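Local coordinates for beta-glucuronidase (uncultured Clostridium sp., PDB 6U7J), which hydrolyses beta-D-glucuronides to release glucuronate, and probably takes part in the reactivation of estrogens by gut microbes, at residues Q38-K43 / H104-L109; D51-P56 / Q68-H73; W257-A262 / K297-K302; K290-N295 / V409-I414. One frame throughout, in Å; residues are numbered along the deposited sequence.

From the N terminus, interaction 1 comes first. It joins helix 38-41 to strand 104-109 and closes a loop of 60 residues. Interaction 2 falls within that loop and closes a shorter one of 11 residues, between strand 53-57 and helix 68-71. Both belong to the sugar-binding domain and reach the same antiparallel sheet. Interactions 3 and 4 lie opposite, across the chain's centre. Their segments alternate, so the two loops cross. Interaction 3 joins the second family 2 domain to the barrel domain; interaction 4 lies within the barrel domain, between its opening hairpin and a parallel strand. They touch where strands 292-294 and 297-305 pair, probably by an F299 N to F292 O hydrogen bond.

Interaction 1: residues Q38-K43 / H104-L109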
# COMPACT_ATOMS: atom_id res chain seq x y z
N GLN B 38 -35.75 9.03 -21.35
CA GLN B 38 -36.16 8.07 -22.37
C GLN B 38 -37.26 7.15 -21.86
O GLN B 38 -38.26 6.91 -22.56
CB GLN B 38 -34.97 7.24 -22.84
CG GLN B 38 -35.38 6.11 -23.78
CD GLN B 38 -34.19 5.33 -24.30
OE1 GLN B 38 -33.13 5.30 -23.67
NE2 GLN B 38 -34.35 4.71 -25.46
N GLY B 39 -37.11 6.62 -20.65
CA GLY B 39 -38.11 5.70 -20.11
C GLY B 39 -39.50 6.31 -20.03
O GLY B 39 -40.49 5.63 -20.32
N PHE B 40 -39.59 7.57 -19.61
CA PHE B 40 -40.89 8.23 -19.55
C PHE B 40 -41.42 8.49 -20.94
O PHE B 40 -42.62 8.29 -21.21
CB PHE B 40 -40.80 9.55 -18.77
CG PHE B 40 -40.37 9.40 -17.34
CD1 PHE B 40 -41.04 8.54 -16.49
CD2 PHE B 40 -39.30 10.13 -16.85
CE1 PHE B 40 -40.64 8.40 -15.16
CE2 PHE B 40 -38.90 10.00 -15.53
CZ PHE B 40 -39.56 9.14 -14.68
N GLU B 41 -40.55 8.93 -21.85
CA GLU B 41 -41.00 9.29 -23.19
C GLU B 41 -41.45 8.06 -23.96
O GLU B 41 -42.44 8.11 -24.70
CB GLU B 41 -39.87 10.02 -23.93
CG GLU B 41 -39.70 11.46 -23.45
CD GLU B 41 -38.95 12.33 -24.45
OE1 GLU B 41 -38.72 11.88 -25.59
OE2 GLU B 41 -38.61 13.48 -24.07
N GLU B 42 -40.75 6.94 -23.80
CA GLU B 42 -41.11 5.70 -24.47
C GLU B 42 -42.06 4.85 -23.64
O GLU B 42 -42.38 3.72 -24.05
CB GLU B 42 -39.84 4.93 -24.84
CG GLU B 42 -38.93 5.77 -25.72
CD GLU B 42 -37.74 5.00 -26.27
OE1 GLU B 42 -37.67 3.77 -26.05
OE2 GLU B 42 -36.87 5.63 -26.90
N LYS B 43 -42.50 5.37 -22.49
CA LYS B 43 -43.46 4.72 -21.62
C LYS B 43 -43.06 3.28 -21.34
O LYS B 43 -43.86 2.34 -21.48
CB LYS B 43 -44.87 4.82 -22.21
CG LYS B 43 -45.23 6.29 -22.48
CD LYS B 43 -46.69 6.63 -22.25
CE LYS B 43 -47.08 7.83 -23.11
NZ LYS B 43 -48.39 8.44 -22.70
N HIS B 104 -35.12 10.58 -6.39
CA HIS B 104 -36.50 10.79 -6.83
C HIS B 104 -37.09 9.48 -7.33
O HIS B 104 -36.40 8.70 -8.00
CB HIS B 104 -36.56 11.84 -7.95
CG HIS B 104 -35.78 13.09 -7.64
ND1 HIS B 104 -36.07 13.90 -6.57
CD2 HIS B 104 -34.72 13.65 -8.26
CE1 HIS B 104 -35.23 14.91 -6.54
NE2 HIS B 104 -34.39 14.78 -7.56
N ALA B 105 -38.37 9.25 -7.03
CA ALA B 105 -39.01 7.99 -7.38
C ALA B 105 -40.34 8.22 -8.08
O ALA B 105 -41.11 9.12 -7.73
CB ALA B 105 -39.25 7.13 -6.13
N VAL B 106 -40.61 7.39 -9.08
CA VAL B 106 -41.95 7.21 -9.63
C VAL B 106 -42.24 5.72 -9.57
O VAL B 106 -41.51 4.92 -10.18
CB VAL B 106 -42.08 7.75 -11.07
CG1 VAL B 106 -43.56 7.74 -11.53
CG2 VAL B 106 -41.53 9.15 -11.17
N ILE B 107 -43.27 5.35 -8.83
CA ILE B 107 -43.62 3.95 -8.56
C ILE B 107 -44.79 3.56 -9.46
O ILE B 107 -45.83 4.23 -9.45
CB ILE B 107 -44.01 3.76 -7.08
CG1 ILE B 107 -42.95 4.32 -6.14
CG2 ILE B 107 -44.36 2.29 -6.81
CD1 ILE B 107 -41.52 3.98 -6.50
N TYR B 108 -44.63 2.47 -10.21
CA TYR B 108 -45.68 1.93 -11.05
C TYR B 108 -46.03 0.53 -10.57
O TYR B 108 -45.15 -0.24 -10.18
CB TYR B 108 -45.27 1.85 -12.54
CG TYR B 108 -44.81 3.16 -13.15
CD1 TYR B 108 -43.49 3.59 -13.01
CD2 TYR B 108 -45.69 3.97 -13.87
CE1 TYR B 108 -43.07 4.78 -13.58
CE2 TYR B 108 -45.28 5.15 -14.44
CZ TYR B 108 -43.96 5.55 -14.29
OH TYR B 108 -43.54 6.74 -14.85
N LEU B 109 -47.33 0.21 -10.59
CA LEU B 109 -47.83 -1.11 -10.22
C LEU B 109 -48.67 -1.64 -11.37
O LEU B 109 -49.68 -1.03 -11.73
CB LEU B 109 -48.65 -1.05 -8.93
CG LEU B 109 -49.39 -2.33 -8.55
CD1 LEU B 109 -48.40 -3.45 -8.28
CD2 LEU B 109 -50.31 -2.13 -7.32
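F40 reaches from helix 38-41 to V106 and Y108 on strand 104-109. The backbones stay apart, with 10.0 Å between the CA atoms of F40 and V106. The phenyl ring crosses about half of that gap, and V106 and Y108 come to meet it.

V106 makes the apolar contact. Its CG2 methyl comes obliquely to the far end of the ring and lies 4.0 Å from F40 CZ. F40 chi1 is -62°, which sets CG opposite the carbonyl carbon and sends the ring out to the strand.

The contact with Y108 is of another kind. Its hydroxyl sits at the edge of the phenyl ring, near the ring plane. Y108 OH is 3.4 Å from F40 CE1 and 3.5 Å from F40 CD1. An oxygen thus faces ring C-H groups.

The polar bonds lie on the helical segment's side and do not cross to the strand. Q38 NE2 donates to E42 OE2 at 3.0 Å, from above the carboxylate plane; the hydroxyl of Y35 is a second partner of that oxygen. The other carboxylate oxygen, E42 OE1, takes the indole N-H of W44. The Q38-E42 bond spans the whole short helix; just after it K43, with positive phi, completes a Schellman motif.

The domain is a beta sandwich, as in family 2 glycosidases, and the helix packs on its sheet. F40 also meets W76 and W78 of strand 76-85 edge-to-face, and touches A142 of strand 135-144. Y108 stacks with F45, just beyond the helix. Strand 104-109 runs between strands 112-118 and 135-144, pairing antiparallel with both.

Interaction 2: residues D51-P56 / Q68-H73; sequences DVIDMP and QELRDH
I53 and L70 are the closest backbone positions, yet their CA atoms are 11.7 Å apart, so strand 53-57 and helix 68-71 meet through side-chain ends alone. The light, apolar contact rests on one branch of L70. Its CD2 methyl lies 4.5 Å from I53 CD1 and 4.3 Å from M55 CE. I53 and M55 are two apart on the strand, and both start out toward the helix. M55 bends at chi2 (68°) and again at chi3 (54°), which brings its terminal methyl round to the leucine.

This is a strand-to-helix contact in the sugar-binding domain. The strand pairs with strand 20-32 of the domain's beta sandwich. L70 of the short helix lies over I53 and M55 of this strand, and Y61 touches both L70 and M55.

The opposite side of the helix is polar. R71 presents NE and NH2 to the carboxylate of D72, each to a different oxygen. R71 NE lies 2.8 Å from D72 OD1, in the guanidinium plane, and R71 NH2 lies 3.1 Å from D72 OD2. D72 OD2 also takes an almost straight bond (172°) from Q68 NE2 at 2.7 Å, on its anti side. These bonds hold the guanidinium in place. R71 NH1 donates to the backbone O of E520 of a third subunit. On the strand, D54 forms salt bridges with K29 and with K355 of a second subunit.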
# COMPACT_ATOMS: atom_id res chain seq x y z
N ASP B 51 -34.11 -5.72 -22.37
CA ASP B 51 -32.67 -5.45 -22.41
C ASP B 51 -32.18 -4.92 -21.05
O ASP B 51 -31.76 -3.77 -20.91
CB ASP B 51 -32.30 -4.48 -23.54
CG ASP B 51 -32.94 -4.87 -24.88
OD1 ASP B 51 -33.84 -4.13 -25.34
OD2 ASP B 51 -32.55 -5.91 -25.47
N VAL B 52 -32.23 -5.80 -20.06
CA VAL B 52 -31.96 -5.45 -18.68
C VAL B 52 -30.74 -6.21 -18.16
O VAL B 52 -30.27 -7.17 -18.77
CB VAL B 52 -33.18 -5.73 -17.78
CG1 VAL B 52 -34.36 -4.89 -18.21
CG2 VAL B 52 -33.51 -7.20 -17.84
N ILE B 53 -30.23 -5.75 -17.02
CA ILE B 53 -29.24 -6.48 -16.24
C ILE B 53 -29.81 -6.70 -14.84
O ILE B 53 -30.85 -6.16 -14.48
CB ILE B 53 -27.88 -5.73 -16.17
CG1 ILE B 53 -28.04 -4.37 -15.49
CG2 ILE B 53 -27.29 -5.55 -17.56
CD1 ILE B 53 -26.71 -3.65 -15.25
N ASP B 54 -29.11 -7.53 -14.06
CA ASP B 54 -29.45 -7.73 -12.65
C ASP B 54 -28.89 -6.61 -11.78
O ASP B 54 -27.80 -6.09 -12.02
CB ASP B 54 -28.88 -9.05 -12.13
CG ASP B 54 -29.44 -10.24 -12.86
OD1 ASP B 54 -30.58 -10.16 -13.33
OD2 ASP B 54 -28.73 -11.26 -12.96
N MET B 55 -29.64 -6.27 -10.72
CA MET B 55 -29.21 -5.25 -9.80
C MET B 55 -29.72 -5.60 -8.41
O MET B 55 -30.92 -5.87 -8.25
CB MET B 55 -29.70 -3.85 -10.21
CG MET B 55 -29.08 -2.71 -9.37
SD MET B 55 -27.29 -2.45 -9.63
CE MET B 55 -27.14 -2.26 -11.39
N PRO B 56 -28.86 -5.63 -7.40
CA PRO B 56 -29.31 -5.95 -6.05
C PRO B 56 -30.06 -4.80 -5.42
O PRO B 56 -29.83 -3.62 -5.74
CB PRO B 56 -28.01 -6.23 -5.28
CG PRO B 56 -26.95 -5.44 -6.04
CD PRO B 56 -27.39 -5.48 -7.50
N GLN B 68 -18.24 2.48 -16.89
CA GLN B 68 -18.11 3.87 -16.44
C GLN B 68 -19.38 4.69 -16.71
O GLN B 68 -19.74 5.56 -15.91
CB GLN B 68 -16.89 4.49 -17.10
CG GLN B 68 -16.75 5.99 -16.94
CD GLN B 68 -17.40 6.76 -18.08
OE1 GLN B 68 -17.34 6.33 -19.24
NE2 GLN B 68 -18.03 7.90 -17.76
N GLU B 69 -20.07 4.42 -17.82
CA GLU B 69 -21.25 5.21 -18.15
C GLU B 69 -22.36 5.03 -17.13
O GLU B 69 -23.09 5.99 -16.83
CB GLU B 69 -21.75 4.86 -19.55
CG GLU B 69 -20.92 5.48 -20.64
CD GLU B 69 -20.83 4.60 -21.86
OE1 GLU B 69 -19.82 3.85 -21.98
OE2 GLU B 69 -21.76 4.66 -22.70
N LEU B 70 -22.51 3.83 -16.58
CA LEU B 70 -23.50 3.66 -15.52
C LEU B 70 -23.03 4.30 -14.21
O LEU B 70 -23.81 4.97 -13.53
CB LEU B 70 -23.80 2.17 -15.34
CG LEU B 70 -24.88 1.89 -14.29
CD1 LEU B 70 -26.18 2.62 -14.64
CD2 LEU B 70 -25.13 0.40 -14.11
N ARG B 71 -21.74 4.15 -13.86
CA ARG B 71 -21.23 4.81 -12.66
C ARG B 71 -21.48 6.32 -12.68
O ARG B 71 -21.92 6.89 -11.68
CB ARG B 71 -19.73 4.51 -12.49
CG ARG B 71 -19.11 5.09 -11.19
CD ARG B 71 -17.54 5.15 -11.27
NE ARG B 71 -17.09 6.13 -12.26
CZ ARG B 71 -15.89 6.14 -12.87
NH1 ARG B 71 -14.97 5.21 -12.61
NH2 ARG B 71 -15.62 7.09 -13.75
N ASP B 72 -21.25 6.96 -13.83
CA ASP B 72 -21.34 8.41 -13.96
C ASP B 72 -22.68 8.89 -14.51
O ASP B 72 -22.79 10.05 -14.92
CB ASP B 72 -20.22 8.91 -14.87
CG ASP B 72 -18.82 8.57 -14.34
OD1 ASP B 72 -18.67 8.28 -13.13
OD2 ASP B 72 -17.87 8.60 -15.16
N HIS B 73 -23.70 8.03 -14.53
CA HIS B 73 -24.99 8.35 -15.15
C HIS B 73 -25.65 9.59 -14.53
O HIS B 73 -25.69 9.74 -13.31
CB HIS B 73 -25.91 7.13 -15.03
CG HIS B 73 -27.28 7.33 -15.59
ND1 HIS B 73 -27.54 7.40 -16.94
CD2 HIS B 73 -28.49 7.45 -14.97
CE1 HIS B 73 -28.84 7.56 -17.14
NE2 HIS B 73 -29.44 7.59 -15.96

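Interaction 3: residues W257-A262 / K297-K302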
# COMPACT_ATOMS: atom_id res chain seq x y z
N TRP B 257 -33.42 5.65 30.43
CA TRP B 257 -32.59 5.38 29.26
C TRP B 257 -31.31 6.19 29.42
O TRP B 257 -31.35 7.43 29.44
CB TRP B 257 -33.34 5.72 27.97
CG TRP B 257 -32.61 5.32 26.71
CD1 TRP B 257 -32.77 4.17 26.01
CD2 TRP B 257 -31.60 6.07 26.03
NE1 TRP B 257 -31.94 4.16 24.91
CE2 TRP B 257 -31.21 5.32 24.90
CE3 TRP B 257 -30.99 7.32 26.25
CZ2 TRP B 257 -30.24 5.76 24.01
CZ3 TRP B 257 -30.03 7.75 25.36
CH2 TRP B 257 -29.66 6.97 24.26
N GLN B 258 -30.18 5.50 29.56
CA GLN B 258 -28.95 6.22 29.82
C GLN B 258 -27.97 6.02 28.67
O GLN B 258 -27.92 4.93 28.08
CB GLN B 258 -28.29 5.74 31.13
CG GLN B 258 -29.17 5.91 32.37
CD GLN B 258 -29.06 7.29 33.01
OE1 GLN B 258 -28.63 8.27 32.38
NE2 GLN B 258 -29.48 7.38 34.27
N PRO B 259 -27.19 7.05 28.32
CA PRO B 259 -26.07 6.86 27.40
C PRO B 259 -25.20 5.70 27.86
O PRO B 259 -24.83 5.62 29.03
CB PRO B 259 -25.32 8.19 27.46
CG PRO B 259 -26.35 9.19 27.95
CD PRO B 259 -27.25 8.42 28.86
N GLY B 260 -24.92 4.78 26.95
CA GLY B 260 -24.13 3.61 27.30
C GLY B 260 -24.88 2.53 28.05
O GLY B 260 -24.33 1.43 28.23
N SER B 261 -26.12 2.79 28.49
CA SER B 261 -26.87 1.79 29.27
C SER B 261 -28.37 1.97 28.98
O SER B 261 -29.14 2.51 29.79
CB SER B 261 -26.59 1.89 30.77
OG SER B 261 -27.36 0.92 31.46
N ALA B 262 -28.80 1.46 27.83
CA ALA B 262 -30.16 1.69 27.37
C ALA B 262 -31.18 0.89 28.20
O ALA B 262 -30.92 -0.24 28.62
CB ALA B 262 -30.28 1.31 25.90
N LYS B 297 -27.46 14.83 34.19
CA LYS B 297 -26.02 14.74 34.35
C LYS B 297 -25.30 15.19 33.08
O LYS B 297 -25.79 14.95 31.97
CB LYS B 297 -25.59 13.31 34.73
CG LYS B 297 -26.40 12.76 35.91
CD LYS B 297 -26.30 11.25 36.08
CE LYS B 297 -27.31 10.52 35.19
NZ LYS B 297 -28.61 10.14 35.85
N PRO B 298 -24.15 15.85 33.21
CA PRO B 298 -23.48 16.40 32.03
C PRO B 298 -23.04 15.30 31.08
O PRO B 298 -22.61 14.22 31.50
CB PRO B 298 -22.27 17.15 32.61
CG PRO B 298 -22.54 17.27 34.09
CD PRO B 298 -23.36 16.07 34.44
N PHE B 299 -23.16 15.59 29.79
CA PHE B 299 -22.81 14.67 28.73
C PHE B 299 -21.82 15.38 27.82
O PHE B 299 -22.05 16.52 27.41
CB PHE B 299 -24.05 14.22 27.95
CG PHE B 299 -23.77 13.25 26.86
CD1 PHE B 299 -23.58 11.90 27.14
CD2 PHE B 299 -23.67 13.68 25.54
CE1 PHE B 299 -23.31 10.99 26.11
CE2 PHE B 299 -23.41 12.78 24.52
CZ PHE B 299 -23.22 11.43 24.81
N TYR B 300 -20.71 14.72 27.54
CA TYR B 300 -19.69 15.23 26.63
C TYR B 300 -19.70 14.32 25.40
O TYR B 300 -19.52 13.10 25.53
CB TYR B 300 -18.32 15.27 27.32
CG TYR B 300 -17.24 15.93 26.50
CD1 TYR B 300 -16.43 15.17 25.66
CD2 TYR B 300 -17.04 17.30 26.55
CE1 TYR B 300 -15.44 15.77 24.89
CE2 TYR B 300 -16.05 17.91 25.77
CZ TYR B 300 -15.25 17.13 24.95
OH TYR B 300 -14.26 17.70 24.18
N PHE B 301 -19.98 14.89 24.23
CA PHE B 301 -20.03 14.10 23.00
C PHE B 301 -18.63 13.66 22.59
O PHE B 301 -17.73 14.49 22.41
CB PHE B 301 -20.66 14.91 21.86
CG PHE B 301 -22.12 15.26 22.06
CD1 PHE B 301 -22.51 16.28 22.91
CD2 PHE B 301 -23.11 14.60 21.33
CE1 PHE B 301 -23.84 16.60 23.06
CE2 PHE B 301 -24.44 14.93 21.47
CZ PHE B 301 -24.81 15.93 22.35
N LYS B 302 -18.44 12.34 22.44
CA LYS B 302 -17.23 11.76 21.89
C LYS B 302 -17.62 10.82 20.75
O LYS B 302 -18.29 9.80 20.99
CB LYS B 302 -16.44 10.98 22.96
CG LYS B 302 -16.10 11.76 24.22
CD LYS B 302 -15.50 10.82 25.28
CE LYS B 302 -16.49 9.73 25.65
NZ LYS B 302 -15.90 8.72 26.56
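The F299 ring meets the P259 ring obliquely, neither squarely over its face nor at its edge. P259 CB is 3.7 Å from F299 CE1, and P259 CG is 4.0 Å from F299 CD1. With chi1 at -179°, F299 CG lies opposite the backbone N, which turns the phenyl toward the proline. At the edge of the same ring, in its plane, lies F301 CD2. On the F301 ring, F299 CE2 sits over the centre of one face, 3.6 Å above the plane.

The second pair is polar but not bonded. Q258 and K297 cross at about a right angle, and Q258 NE2 comes to 3.3 Å from K297 NZ. Both are donors. Each side chain instead bonds to N295: Q258 OE1 accepts from N295 ND2, and K297 NZ donates to N295 O. N295 ND2 also bonds W257 O. The shared partner N295 probably brings the two donors together.

P259 and G260 are the two central residues of a type II beta turn from Q258 to S261. The turn is closed by a bond from S261 N to Q258 O of 2.8 Å. G260 takes the positive phi of such a turn.

The turn belongs to the second family 2 domain and rests against the barrel domain. I294 of strand 292-294 and V358 of strand 358-362 both touch P259 and F299. F301 continues the strand into the barrel sheet, bonded to strand 545-551.

Interaction 4: residues K290-N295 / V409-I414; sequences KQFLIN and VVMWSI
F292 CG lies opposite its backbone N (chi1 -168°), and this turns the ring toward V410 and M411. In V410, chi1 of -53° puts CG2 between the backbone N and the carbonyl carbon, facing the ring. The extended chain of M411 carries its sulfur to the ring edge.

The valine approach is oblique: V410 CG2 is 3.7 Å from F292 CZ. V410 O lies at the ring edge, in plane, 3.8 Å from F292 CZ. M411 SD is also near the ring plane, 4.2 Å from F292 CE2. Alongside, I294 CD1 reaches V410 CG1 at 4.4 Å.

The two strands run roughly antiparallel, at 143°, with axes 10.2 Å apart, so they are not sheet partners. Strand 409-416 is a parallel strand of the TIM barrel, between strands 358-362 and 445-449. Strand 292-294 forms a hairpin with strand 297-305, the strand that opens the barrel. F292 also meets F301 edge-to-face.

No hydrogen bond crosses the contact. All four touching residues are buried, so this contact itself probably rests on dispersion and the exclusion of water.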
# COMPACT_ATOMS: atom_id res chain seq x y z
N LYS B 290 -23.25 26.07 29.69
CA LYS B 290 -22.01 25.36 29.38
C LYS B 290 -22.14 23.85 29.42
O LYS B 290 -21.11 23.16 29.35
CB LYS B 290 -20.89 25.79 30.35
CG LYS B 290 -20.25 27.12 30.02
CD LYS B 290 -19.45 27.64 31.20
CE LYS B 290 -18.89 29.02 30.91
NZ LYS B 290 -17.97 29.48 31.99
N GLN B 291 -23.34 23.29 29.56
CA GLN B 291 -23.45 21.85 29.67
C GLN B 291 -24.65 21.34 28.87
O GLN B 291 -25.57 22.09 28.53
CB GLN B 291 -23.55 21.40 31.13
CG GLN B 291 -22.19 21.38 31.83
CD GLN B 291 -22.23 20.85 33.25
OE1 GLN B 291 -23.18 21.10 34.00
NE2 GLN B 291 -21.19 20.12 33.63
N PHE B 292 -24.58 20.06 28.55
CA PHE B 292 -25.63 19.34 27.84
C PHE B 292 -26.01 18.22 28.80
O PHE B 292 -25.24 17.27 28.98
CB PHE B 292 -25.12 18.82 26.49
CG PHE B 292 -26.20 18.32 25.58
CD1 PHE B 292 -26.86 17.13 25.85
CD2 PHE B 292 -26.55 19.02 24.44
CE1 PHE B 292 -27.87 16.67 25.02
CE2 PHE B 292 -27.55 18.56 23.60
CZ PHE B 292 -28.21 17.39 23.89
N LEU B 293 -27.16 18.34 29.44
CA LEU B 293 -27.53 17.44 30.53
C LEU B 293 -28.53 16.41 30.03
O LEU B 293 -29.53 16.76 29.41
CB LEU B 293 -28.12 18.22 31.70
CG LEU B 293 -27.27 19.34 32.29
CD1 LEU B 293 -28.03 20.02 33.43
CD2 LEU B 293 -25.94 18.81 32.79
N ILE B 294 -28.24 15.14 30.30
CA ILE B 294 -29.12 14.03 29.97
C ILE B 294 -29.41 13.31 31.28
O ILE B 294 -28.48 12.86 31.96
CB ILE B 294 -28.50 13.07 28.94
CG1 ILE B 294 -28.34 13.77 27.59
CG2 ILE B 294 -29.34 11.81 28.81
CD1 ILE B 294 -27.39 13.05 26.66
N ASN B 295 -30.69 13.22 31.63
CA ASN B 295 -31.09 12.70 32.94
C ASN B 295 -30.34 13.45 34.05
O ASN B 295 -29.82 12.84 34.99
CB ASN B 295 -30.85 11.20 33.02
CG ASN B 295 -31.71 10.44 32.04
OD1 ASN B 295 -32.84 10.84 31.78
ND2 ASN B 295 -31.18 9.36 31.48
N VAL B 409 -32.13 9.96 19.77
CA VAL B 409 -32.01 11.28 19.16
C VAL B 409 -32.11 12.36 20.24
O VAL B 409 -33.17 12.53 20.85
CB VAL B 409 -33.06 11.50 18.08
CG1 VAL B 409 -33.04 12.95 17.57
CG2 VAL B 409 -32.83 10.53 16.96
N VAL B 410 -31.03 13.10 20.48
CA VAL B 410 -31.07 14.16 21.48
C VAL B 410 -31.00 15.54 20.87
O VAL B 410 -31.11 16.54 21.61
CB VAL B 410 -29.99 13.99 22.55
CG1 VAL B 410 -30.06 12.57 23.14
CG2 VAL B 410 -28.59 14.30 21.98
N MET B 411 -30.87 15.65 19.55
CA MET B 411 -30.73 16.97 18.95
C MET B 411 -30.97 16.86 17.45
O MET B 411 -30.65 15.83 16.85
CB MET B 411 -29.35 17.57 19.25
CG MET B 411 -29.14 19.00 18.76
SD MET B 411 -27.84 19.91 19.65
CE MET B 411 -26.43 18.85 19.36
N TRP B 412 -31.55 17.91 16.87
CA TRP B 412 -31.76 18.00 15.43
C TRP B 412 -30.73 18.95 14.85
O TRP B 412 -30.58 20.07 15.35
CB TRP B 412 -33.16 18.51 15.05
CG TRP B 412 -34.32 17.78 15.66
CD1 TRP B 412 -35.16 18.26 16.61
CD2 TRP B 412 -34.79 16.46 15.35
NE1 TRP B 412 -36.11 17.32 16.93
CE2 TRP B 412 -35.90 16.20 16.17
CE3 TRP B 412 -34.36 15.46 14.46
CZ2 TRP B 412 -36.60 15.00 16.14
CZ3 TRP B 412 -35.05 14.26 14.43
CH2 TRP B 412 -36.16 14.04 15.27
N SER B 413 -30.04 18.52 13.80
CA SER B 413 -29.21 19.43 13.03
C SER B 413 -29.94 19.71 11.73
O SER B 413 -30.31 18.78 11.01
CB SER B 413 -27.82 18.85 12.75
OG SER B 413 -27.19 19.60 11.73
N ILE B 414 -30.15 20.99 11.42
CA ILE B 414 -31.03 21.38 10.33
C ILE B 414 -30.28 21.71 9.06
O ILE B 414 -30.92 21.94 8.02
CB ILE B 414 -31.91 22.58 10.73
CG1 ILE B 414 -31.03 23.79 11.03
CG2 ILE B 414 -32.78 22.21 11.93
CD1 ILE B 414 -31.78 25.10 11.02